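Local coordinates for surface glycan binding protein B (Bacteroides ovatus, PDB 6E57), which binds mixed-linkage beta-glucan, probably at the bacterial cell surface, as one of the glycan-binding proteins needed for cereal beta-glucan utilization, at residues V69-G83 / T104-G116. Residues are numbered along the deposited sequence; the frame is centred on the assembly and turned at random.
Sequences VTPKDYTTVTWFIDG and TYNLKIEVETVKG
Phe80 and Glu110 meet diagonally across two antiparallel strands, 75-81 and 104-113, in the N-terminal beta-sandwich domain, far from the glycan pocket. Phe80 has more surface buried by the contact than any other residue; its ring CE1 lies 3.8 Å from Glu110 CD, with ring and carboxylate planes 34° apart, while its CB packs on Lys108 CB. With CG anti to its carbonyl carbon (chi1 -67°), the Glu110 chain comes to the ring at CG, and its extended course carries the carboxylate on past CE1. On the opposite face, Trp79 lies alongside Ile109, CZ3 3.6 Å from CG1, with Ile109 CG2 over one face of the indole and Leu107 CD1 at its edge; Leu67 of strand 63-70 covers this apolar side. Trp79 NE1 is hydrogen-bonded to Asp93 O. Paired backbone hydrogen bonds join Thr76 with Glu112, Thr78 with Glu110 and Phe80 with Lys108. Near the 71-74 turn, Thr113 OG1 donates to Tyr74 O at 2.9 Å, tilted 32° from the carbonyl plane. A valine in place of Thr113 would probably take from Tyr74 O its hydroxyl donor, leaving the weak bond from Val114 N to hold it less firmly. At the far end Asp82 closes the ladder: its N donates to Asn106 O, and its OD1 accepts from Asn106 N at 2.8 Å, while OD2 forms a salt bridge with Arg199 NH2.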
loop_
_atom_site.group_PDB
_atom_site.type_symbol
_atom_site.label_atom_id
_atom_site.label_comp_id
_atom_site.label_asym_id
_atom_site.label_seq_id
_atom_site.Cartn_x
_atom_site.Cartn_y
_atom_site.Cartn_z
ATOM N N VAL A 69 -4.299 -35.814 17.033
ATOM C CA VAL A 69 -3.526 -36.327 15.906
ATOM C C VAL A 69 -3.595 -37.861 15.880
ATOM O O VAL A 69 -3.658 -38.510 16.923
ATOM C CB VAL A 69 -2.067 -35.832 15.977
ATOM C CG1 VAL A 69 -1.271 -36.230 14.745
ATOM C CG2 VAL A 69 -1.991 -34.329 16.195
ATOM N N THR A 70 -3.584 -38.418 14.662
ATOM C CA THR A 70 -3.445 -39.853 14.398
ATOM C C THR A 70 -2.126 -40.068 13.656
ATOM O O THR A 70 -1.780 -39.257 12.799
ATOM C CB THR A 70 -4.641 -40.379 13.590
ATOM O OG1 THR A 70 -5.833 -39.990 14.275
ATOM C CG2 THR A 70 -4.634 -41.881 13.396
ATOM N N PRO A 71 -1.374 -41.129 13.991
ATOM C CA PRO A 71 -1.638 -42.072 15.071
ATOM C C PRO A 71 -1.307 -41.517 16.467
ATOM O O PRO A 71 -0.350 -40.754 16.620
ATOM C CB PRO A 71 -0.720 -43.267 14.773
ATOM C CG PRO A 71 0.385 -42.666 13.950
ATOM C CD PRO A 71 -0.329 -41.643 13.098
ATOM N N LYS A 72 -2.088 -41.950 17.465
ATOM C CA LYS A 72 -2.073 -41.418 18.837
ATOM C C LYS A 72 -0.636 -41.255 19.354
ATOM O O LYS A 72 -0.201 -40.135 19.651
ATOM C CB LYS A 72 -2.848 -42.348 19.780
ATOM C CG LYS A 72 -4.363 -42.350 19.617
ATOM C CD LYS A 72 -5.054 -43.382 20.492
ATOM C CE LYS A 72 -6.504 -43.621 20.120
ATOM N NZ LYS A 72 -6.635 -44.401 18.866
ATOM N N ASP A 73 0.087 -42.381 19.448
ATOM C CA ASP A 73 1.315 -42.487 20.247
ATOM C C ASP A 73 2.574 -42.486 19.365
ATOM O O ASP A 73 3.671 -42.715 19.878
ATOM C CB ASP A 73 1.317 -43.765 21.095
ATOM C CG ASP A 73 0.007 -44.072 21.804
ATOM O OD1 ASP A 73 -0.934 -44.538 21.126
ATOM O OD2 ASP A 73 -0.058 -43.856 23.032
ATOM N N TYR A 74 2.429 -42.228 18.059
ATOM C CA TYR A 74 3.532 -42.418 17.111
ATOM C C TYR A 74 3.744 -41.166 16.245
ATOM O O TYR A 74 4.268 -41.270 15.137
ATOM C CB TYR A 74 3.266 -43.647 16.234
ATOM C CG TYR A 74 3.107 -44.948 16.981
ATOM C CD1 TYR A 74 4.195 -45.576 17.568
ATOM C CD2 TYR A 74 1.872 -45.569 17.083
ATOM C CE1 TYR A 74 4.060 -46.778 18.245
ATOM C CE2 TYR A 74 1.718 -46.772 17.757
ATOM C CZ TYR A 74 2.816 -47.380 18.341
ATOM O OH TYR A 74 2.675 -48.561 19.009
ATOM N N THR A 75 3.369 -39.989 16.762
ATOM C CA THR A 75 3.533 -38.721 16.035
ATOM C C THR A 75 4.289 -37.707 16.902
ATOM O O THR A 75 4.059 -37.616 18.106
ATOM C CB THR A 75 2.183 -38.137 15.594
ATOM O OG1 THR A 75 1.332 -38.031 16.738
ATOM C CG2 THR A 75 1.508 -38.970 14.526
ATOM N N THR A 76 5.191 -36.958 16.255
ATOM C CA THR A 76 5.854 -35.785 16.827
ATOM C C THR A 76 5.486 -34.558 15.984
ATOM O O THR A 76 5.501 -34.623 14.751
ATOM C CB THR A 76 7.374 -35.980 16.894
ATOM O OG1 THR A 76 7.636 -37.151 17.668
ATOM C CG2 THR A 76 8.099 -34.798 17.501
ATOM N N VAL A 77 5.157 -33.447 16.654
ATOM C CA VAL A 77 4.775 -32.214 15.973
ATOM C C VAL A 77 5.758 -31.104 16.371
ATOM O O VAL A 77 6.104 -30.952 17.545
ATOM C CB VAL A 77 3.307 -31.833 16.260
ATOM C CG1 VAL A 77 2.414 -33.061 16.364
ATOM C CG2 VAL A 77 3.156 -30.974 17.502
ATOM N N THR A 78 6.207 -30.344 15.366
ATOM C CA THR A 78 7.114 -29.217 15.543
ATOM C C THR A 78 6.391 -27.927 15.137
ATOM O O THR A 78 5.620 -27.909 14.175
ATOM C CB THR A 78 8.404 -29.420 14.738
ATOM O OG1 THR A 78 8.910 -30.722 15.023
ATOM C CG2 THR A 78 9.468 -28.397 15.066
ATOM N N TRP A 79 6.653 -26.851 15.884
ATOM C CA TRP A 79 6.045 -25.554 15.640
ATOM C C TRP A 79 7.118 -24.572 15.151
ATOM O O TRP A 79 8.250 -24.587 15.638
ATOM C CB TRP A 79 5.339 -25.046 16.906
ATOM C CG TRP A 79 4.398 -26.033 17.524
ATOM C CD1 TRP A 79 4.729 -27.108 18.298
ATOM C CD2 TRP A 79 2.962 -26.032 17.439
ATOM N NE1 TRP A 79 3.603 -27.777 18.694
ATOM C CE2 TRP A 79 2.503 -27.141 18.183
ATOM C CE3 TRP A 79 2.022 -25.212 16.809
ATOM C CZ2 TRP A 79 1.149 -27.446 18.310
ATOM C CZ3 TRP A 79 0.683 -25.512 16.936
ATOM C CH2 TRP A 79 0.255 -26.615 17.676
ATOM N N PHE A 80 6.740 -23.726 14.183
ATOM C CA PHE A 80 7.623 -22.717 13.613
ATOM C C PHE A 80 6.911 -21.358 13.588
ATOM O O PHE A 80 5.837 -21.233 13.004
ATOM C CB PHE A 80 8.053 -23.117 12.199
ATOM C CG PHE A 80 8.862 -24.386 12.106
ATOM C CD1 PHE A 80 8.244 -25.627 12.138
ATOM C CD2 PHE A 80 10.240 -24.341 11.957
ATOM C CE1 PHE A 80 8.988 -26.793 12.040
ATOM C CE2 PHE A 80 10.982 -25.509 11.859
ATOM C CZ PHE A 80 10.355 -26.733 11.902
ATOM N N ILE A 81 7.527 -20.356 14.229
ATOM C CA ILE A 81 7.096 -18.953 14.157
ATOM C C ILE A 81 8.071 -18.202 13.237
ATOM O O ILE A 81 9.267 -18.120 13.530
ATOM C CB ILE A 81 7.024 -18.316 15.563
ATOM C CG1 ILE A 81 6.079 -19.075 16.503
ATOM C CG2 ILE A 81 6.653 -16.843 15.471
ATOM C CD1 ILE A 81 4.611 -18.935 16.164
ATOM N N ASP A 82 7.542 -17.669 12.127
ATOM C CA ASP A 82 8.312 -16.981 11.079
ATOM C C ASP A 82 9.502 -17.850 10.648
ATOM O O ASP A 82 10.621 -17.357 10.519
ATOM C CB ASP A 82 8.776 -15.595 11.540
ATOM C CG ASP A 82 7.662 -14.572 11.694
ATOM O OD1 ASP A 82 6.559 -14.805 11.153
ATOM O OD2 ASP A 82 7.911 -13.542 12.352
ATOM N N GLY A 83 9.253 -19.148 10.442
ATOM C CA GLY A 83 10.261 -20.067 9.910
ATOM C C GLY A 83 11.204 -20.631 10.966
ATOM O O GLY A 83 11.884 -21.615 10.701
ATOM N N THR A 104 1.980 -9.582 13.336
ATOM C CA THR A 104 1.452 -10.657 12.508
ATOM C C THR A 104 2.592 -11.644 12.238
ATOM O O THR A 104 3.678 -11.237 11.840
ATOM C CB THR A 104 0.820 -10.096 11.228
ATOM O OG1 THR A 104 -0.341 -9.367 11.624
ATOM C CG2 THR A 104 0.439 -11.160 10.222
ATOM N N TYR A 105 2.325 -12.933 12.470
ATOM C CA TYR A 105 3.344 -13.977 12.465
ATOM C C TYR A 105 2.931 -15.112 11.526
ATOM O O TYR A 105 1.753 -15.453 11.437
ATOM C CB TYR A 105 3.530 -14.549 13.872
ATOM C CG TYR A 105 4.010 -13.558 14.899
ATOM C CD1 TYR A 105 3.119 -12.746 15.581
ATOM C CD2 TYR A 105 5.359 -13.431 15.188
ATOM C CE1 TYR A 105 3.556 -11.831 16.525
ATOM C CE2 TYR A 105 5.813 -12.523 16.128
ATOM C CZ TYR A 105 4.909 -11.720 16.800
ATOM O OH TYR A 105 5.361 -10.828 17.729
ATOM N N ASN A 106 3.923 -15.704 10.855
ATOM C CA ASN A 106 3.736 -16.942 10.118
ATOM C C ASN A 106 3.885 -18.115 11.097
ATOM O O ASN A 106 4.893 -18.211 11.797
ATOM C CB ASN A 106 4.711 -17.056 8.944
ATOM C CG ASN A 106 4.550 -18.353 8.182
ATOM O OD1 ASN A 106 4.968 -19.413 8.649
ATOM N ND2 ASN A 106 3.939 -18.279 7.012
ATOM N N LEU A 107 2.873 -18.991 11.138
ATOM C CA LEU A 107 2.883 -20.203 11.961
ATOM C C LEU A 107 2.840 -21.430 11.046
ATOM O O LEU A 107 1.934 -21.544 10.225
ATOM C CB LEU A 107 1.676 -20.190 12.904
ATOM C CG LEU A 107 1.476 -21.457 13.738
ATOM C CD1 LEU A 107 2.678 -21.714 14.637
ATOM C CD2 LEU A 107 0.200 -21.374 14.565
ATOM N N LYS A 108 3.823 -22.325 11.197
ATOM C CA LYS A 108 3.823 -23.636 10.543
ATOM C C LYS A 108 3.673 -24.719 11.615
ATOM O O LYS A 108 4.344 -24.670 12.646
ATOM C CB LYS A 108 5.106 -23.864 9.737
ATOM C CG LYS A 108 5.177 -23.132 8.403
ATOM C CD LYS A 108 6.500 -23.308 7.677
ATOM C CE LYS A 108 6.694 -22.334 6.533
ATOM N NZ LYS A 108 6.962 -20.956 7.013
ATOM N N ILE A 109 2.779 -25.678 11.349
ATOM C CA ILE A 109 2.564 -26.858 12.185
ATOM C C ILE A 109 2.979 -28.090 11.375
ATOM O O ILE A 109 2.252 -28.519 10.485
ATOM C CB ILE A 109 1.094 -26.951 12.646
ATOM C CG1 ILE A 109 0.632 -25.665 13.340
ATOM C CG2 ILE A 109 0.880 -28.177 13.524
ATOM C CD1 ILE A 109 -0.861 -25.587 13.566
ATOM N N GLU A 110 4.157 -28.639 11.690
ATOM C CA GLU A 110 4.696 -29.800 10.991
ATOM C C GLU A 110 4.540 -31.040 11.876
ATOM O O GLU A 110 5.107 -31.105 12.962
ATOM C CB GLU A 110 6.157 -29.562 10.609
ATOM C CG GLU A 110 6.324 -28.471 9.565
ATOM C CD GLU A 110 7.665 -28.450 8.853
ATOM O OE1 GLU A 110 8.431 -29.434 8.982
ATOM O OE2 GLU A 110 7.941 -27.444 8.165
ATOM N N VAL A 111 3.755 -32.007 11.390
ATOM C CA VAL A 111 3.528 -33.281 12.059
ATOM C C VAL A 111 4.289 -34.364 11.287
ATOM O O VAL A 111 4.173 -34.453 10.068
ATOM C CB VAL A 111 2.024 -33.604 12.144
ATOM C CG1 VAL A 111 1.766 -34.932 12.842
ATOM C CG2 VAL A 111 1.245 -32.485 12.818
ATOM N N GLU A 112 5.068 -35.174 12.016
ATOM C CA GLU A 112 5.821 -36.290 11.444
ATOM C C GLU A 112 5.582 -37.546 12.292
ATOM O O GLU A 112 5.559 -37.479 13.521
ATOM C CB GLU A 112 7.312 -35.955 11.377
ATOM C CG GLU A 112 8.086 -36.828 10.405
ATOM C CD GLU A 112 9.589 -36.612 10.417
ATOM O OE1 GLU A 112 10.165 -36.542 11.520
ATOM O OE2 GLU A 112 10.182 -36.511 9.322
ATOM N N THR A 113 5.405 -38.683 11.614
ATOM C CA THR A 113 5.242 -39.979 12.270
ATOM C C THR A 113 6.616 -40.653 12.380
ATOM O O THR A 113 7.597 -40.172 11.813
ATOM C CB THR A 113 4.194 -40.839 11.551
ATOM O OG1 THR A 113 3.941 -41.981 12.368
ATOM C CG2 THR A 113 4.609 -41.292 10.168
ATOM N N VAL A 114 6.665 -41.771 13.109
ATOM C CA VAL A 114 7.914 -42.498 13.376
ATOM C C VAL A 114 8.500 -43.043 12.062
ATOM O O VAL A 114 9.720 -43.130 11.930
ATOM C CB VAL A 114 7.720 -43.620 14.416
ATOM C CG1 VAL A 114 7.295 -43.067 15.769
ATOM C CG2 VAL A 114 6.747 -44.694 13.944
ATOM N N LYS A 115 7.635 -43.401 11.103
ATOM C CA LYS A 115 8.063 -43.945 9.803
ATOM C C LYS A 115 8.185 -42.831 8.747
ATOM O O LYS A 115 8.305 -43.120 7.556
ATOM C CB LYS A 115 7.112 -45.064 9.364
ATOM C CG LYS A 115 7.401 -46.430 9.981
ATOM C CD LYS A 115 8.381 -47.287 9.187
ATOM C CE LYS A 115 9.842 -47.044 9.519
ATOM N NZ LYS A 115 10.280 -47.798 10.718
ATOM N N GLY A 116 8.156 -41.565 9.182
ATOM C CA GLY A 116 8.676 -40.438 8.397
ATOM C C GLY A 116 7.627 -39.729 7.552
ATOM O O GLY A 116 7.930 -38.703 6.943
#